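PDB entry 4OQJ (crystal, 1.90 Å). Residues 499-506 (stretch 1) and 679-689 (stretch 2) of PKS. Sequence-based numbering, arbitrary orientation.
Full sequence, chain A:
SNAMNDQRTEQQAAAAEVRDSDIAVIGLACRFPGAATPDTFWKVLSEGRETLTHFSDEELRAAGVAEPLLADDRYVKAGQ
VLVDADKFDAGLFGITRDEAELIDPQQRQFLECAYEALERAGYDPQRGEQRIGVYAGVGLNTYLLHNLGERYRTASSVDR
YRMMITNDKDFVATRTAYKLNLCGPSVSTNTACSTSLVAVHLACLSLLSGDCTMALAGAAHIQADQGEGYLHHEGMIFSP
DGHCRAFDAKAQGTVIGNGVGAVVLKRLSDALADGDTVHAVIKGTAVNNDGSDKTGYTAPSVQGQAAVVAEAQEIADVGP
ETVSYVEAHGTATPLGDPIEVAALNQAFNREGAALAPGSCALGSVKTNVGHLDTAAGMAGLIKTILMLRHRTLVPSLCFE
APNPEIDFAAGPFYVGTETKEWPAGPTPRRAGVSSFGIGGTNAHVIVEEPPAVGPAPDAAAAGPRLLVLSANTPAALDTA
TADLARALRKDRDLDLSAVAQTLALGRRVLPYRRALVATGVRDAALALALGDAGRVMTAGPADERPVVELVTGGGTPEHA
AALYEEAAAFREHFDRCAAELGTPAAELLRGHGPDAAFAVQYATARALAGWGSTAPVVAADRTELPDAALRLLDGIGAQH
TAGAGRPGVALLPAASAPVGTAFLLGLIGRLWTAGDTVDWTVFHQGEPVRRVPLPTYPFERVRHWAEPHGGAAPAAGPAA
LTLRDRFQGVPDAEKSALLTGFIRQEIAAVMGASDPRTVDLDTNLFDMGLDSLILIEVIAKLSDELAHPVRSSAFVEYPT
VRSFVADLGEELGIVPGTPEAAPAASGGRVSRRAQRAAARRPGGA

Stretch 1 499-506: VAQTLALG
Stretch 2, residues 679-689: DWTVFHQGEPV

One face of a helix packs against a short, nearly antiparallel helix and the extended segment that follows it, in a contact of mixed polar and apolar character with one cross-stretch hydrogen bond, burying 443 Å² over both sides. Residues 499-505 are helical, with i to i+4 bonds such as Leu 505 N to Gln 501 O (2.9 Å); Gly 506 leaves helical phi/psi at -119/18. The second helix begins at Trp 680, after the N-cap Asp 679 (chi1 t), whose OD1 accepts from Val 682 N at 3.3 Å and weakly from Thr 681 N at 3.1 Å. The helix axes approach to 10.1 Å, with their directions 157° apart. In register, Ala 504 CA lies 6.2 Å from Trp 680 CA and Gln 501 CA 6.5 Å from Val 689 CA.

A type I turn from His 684 to Glu 687 leads into extended Glu 687, Pro 688 and Val 689 (phi/psi -138/154, -71/130, -90/137). Across this turn His 684 ND1 donates to Glu 687 OE2 at 2.9 Å, with the imidazole at chi1 m, chi2 -72°. Gln 501 CA covers one face of that ring, while Ala 504 CB meets its edge, 3.8 Å from His 684 NE2.

Gln 501 (m, t, chi3 -21°) reaches past the histidine so that its NE2 donates to Pro 688 O at 3.1 Å and 153°, tying the helix to the extended backbone. Ala 504 CB sits over one face of Trp 680 (m, chi2 111°), 4.1 Å from the five-membered ring centroid, a CH-pi contact. Leu 505 (m, t) points sideways from CA, but its end turns inward: CD2 packs 3.8 Å from Trp 680 CB, and CD1 lies 3.9 Å from CG1 of Val 689 (t).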

# COMPACT_ATOMS: atom_id res chain seq x y z
N VAL A 499 7.10 33.71 10.59
CA VAL A 499 5.67 33.88 10.41
C VAL A 499 5.38 34.39 9.00
O VAL A 499 4.50 33.85 8.31
CB VAL A 499 5.09 34.85 11.45
CG1 VAL A 499 3.65 35.20 11.13
CG2 VAL A 499 5.16 34.24 12.85
N ALA A 500 6.15 35.39 8.56
CA ALA A 500 5.96 35.98 7.23
C ALA A 500 6.24 34.96 6.15
O ALA A 500 5.48 34.86 5.19
CB ALA A 500 6.85 37.20 7.04
N GLN A 501 7.33 34.22 6.29
CA GLN A 501 7.73 33.24 5.30
C GLN A 501 6.71 32.11 5.19
O GLN A 501 6.31 31.71 4.09
CB GLN A 501 9.09 32.65 5.64
CG GLN A 501 10.27 33.63 5.49
CD GLN A 501 11.54 33.14 6.17
OE1 GLN A 501 11.50 32.30 7.07
NE2 GLN A 501 12.68 33.66 5.74
N THR A 502 6.29 31.60 6.34
CA THR A 502 5.35 30.49 6.36
C THR A 502 4.04 30.91 5.69
O THR A 502 3.48 30.17 4.89
CB THR A 502 5.07 30.04 7.79
OG1 THR A 502 6.31 29.63 8.38
CG2 THR A 502 4.07 28.87 7.82
N LEU A 503 3.58 32.11 5.99
CA LEU A 503 2.33 32.60 5.44
C LEU A 503 2.41 32.81 3.92
O LEU A 503 1.43 32.56 3.22
CB LEU A 503 1.94 33.90 6.12
CG LEU A 503 1.43 33.83 7.57
CD1 LEU A 503 1.30 35.24 8.13
CD2 LEU A 503 0.09 33.11 7.65
N ALA A 504 3.56 33.27 3.44
CA ALA A 504 3.76 33.60 2.03
C ALA A 504 3.98 32.35 1.18
O ALA A 504 3.51 32.29 0.05
CB ALA A 504 4.96 34.55 1.87
N LEU A 505 4.70 31.38 1.74
CA LEU A 505 5.14 30.21 0.99
C LEU A 505 4.30 28.97 1.28
O LEU A 505 4.26 28.04 0.48
CB LEU A 505 6.59 29.89 1.32
CG LEU A 505 7.63 30.96 0.93
CD1 LEU A 505 8.92 30.66 1.65
CD2 LEU A 505 7.85 31.00 -0.58
N GLY A 506 3.60 28.98 2.41
CA GLY A 506 3.02 27.76 2.96
C GLY A 506 1.52 27.77 3.08
O GLY A 506 0.96 26.94 3.80
N ASP A 679 6.07 36.26 -6.88
CA ASP A 679 6.74 34.99 -6.73
C ASP A 679 7.42 35.00 -5.38
O ASP A 679 8.53 35.51 -5.24
CB ASP A 679 7.73 34.74 -7.85
CG ASP A 679 8.30 33.33 -7.81
OD1 ASP A 679 8.33 32.72 -6.72
OD2 ASP A 679 8.72 32.83 -8.88
N TRP A 680 6.75 34.44 -4.38
CA TRP A 680 7.24 34.52 -3.01
C TRP A 680 8.52 33.72 -2.81
O TRP A 680 9.29 34.01 -1.90
CB TRP A 680 6.16 34.06 -2.05
CG TRP A 680 5.03 35.00 -2.01
CD1 TRP A 680 3.78 34.79 -2.48
CD2 TRP A 680 5.04 36.33 -1.47
NE1 TRP A 680 3.00 35.90 -2.26
CE2 TRP A 680 3.75 36.86 -1.65
CE3 TRP A 680 6.02 37.13 -0.86
CZ2 TRP A 680 3.41 38.16 -1.24
CZ3 TRP A 680 5.67 38.41 -0.44
CH2 TRP A 680 4.38 38.91 -0.64
N THR A 681 8.76 32.73 -3.67
CA THR A 681 10.00 31.97 -3.60
C THR A 681 11.17 32.87 -3.96
O THR A 681 12.18 32.90 -3.26
CB THR A 681 9.98 30.74 -4.53
OG1 THR A 681 8.99 29.84 -4.06
CG2 THR A 681 11.33 30.03 -4.52
N VAL A 682 11.02 33.63 -5.04
CA VAL A 682 12.06 34.58 -5.42
C VAL A 682 12.18 35.67 -4.36
O VAL A 682 13.28 36.11 -4.00
CB VAL A 682 11.80 35.22 -6.80
CG1 VAL A 682 12.89 36.24 -7.13
CG2 VAL A 682 11.74 34.15 -7.87
N PHE A 683 11.04 36.13 -3.86
CA PHE A 683 11.05 37.20 -2.86
C PHE A 683 11.88 36.84 -1.62
O PHE A 683 12.56 37.70 -1.07
CB PHE A 683 9.62 37.52 -2.44
CG PHE A 683 9.51 38.69 -1.53
CD1 PHE A 683 9.69 39.98 -2.02
CD2 PHE A 683 9.24 38.51 -0.19
CE1 PHE A 683 9.59 41.06 -1.18
CE2 PHE A 683 9.13 39.60 0.66
CZ PHE A 683 9.31 40.88 0.16
N HIS A 684 11.80 35.58 -1.18
CA HIS A 684 12.48 35.12 0.03
C HIS A 684 13.83 34.43 -0.23
O HIS A 684 14.48 33.96 0.71
CB HIS A 684 11.56 34.18 0.82
CG HIS A 684 10.43 34.89 1.49
ND1 HIS A 684 10.60 35.69 2.60
CD2 HIS A 684 9.10 34.94 1.20
CE1 HIS A 684 9.44 36.19 2.97
NE2 HIS A 684 8.51 35.76 2.13
N GLN A 685 14.25 34.39 -1.49
CA GLN A 685 15.55 33.82 -1.91
C GLN A 685 16.74 34.07 -0.99
O GLN A 685 17.38 33.14 -0.51
CB GLN A 685 15.93 34.38 -3.28
CG GLN A 685 15.79 33.44 -4.43
CD GLN A 685 16.02 34.14 -5.76
OE1 GLN A 685 16.51 35.27 -5.80
NE2 GLN A 685 15.66 33.47 -6.85
N GLY A 686 17.05 35.35 -0.78
CA GLY A 686 18.30 35.74 -0.16
C GLY A 686 18.44 35.42 1.32
O GLY A 686 19.42 35.84 1.95
N GLU A 687 17.48 34.68 1.88
CA GLU A 687 17.48 34.40 3.30
C GLU A 687 17.11 32.94 3.58
O GLU A 687 16.46 32.29 2.76
CB GLU A 687 16.51 35.34 4.04
CG GLU A 687 15.12 35.45 3.41
CD GLU A 687 14.24 36.47 4.13
OE1 GLU A 687 14.69 37.02 5.16
OE2 GLU A 687 13.11 36.72 3.66
N PRO A 688 17.56 32.42 4.73
CA PRO A 688 17.11 31.09 5.15
C PRO A 688 15.65 31.13 5.58
O PRO A 688 15.25 31.98 6.36
CB PRO A 688 18.03 30.76 6.33
CG PRO A 688 18.42 32.08 6.88
CD PRO A 688 18.52 33.00 5.69
N VAL A 689 14.86 30.21 5.03
CA VAL A 689 13.45 30.11 5.36
C VAL A 689 13.26 29.16 6.55
O VAL A 689 13.91 28.12 6.61
CB VAL A 689 12.65 29.61 4.14
CG1 VAL A 689 11.21 29.32 4.52
CG2 VAL A 689 12.73 30.62 3.01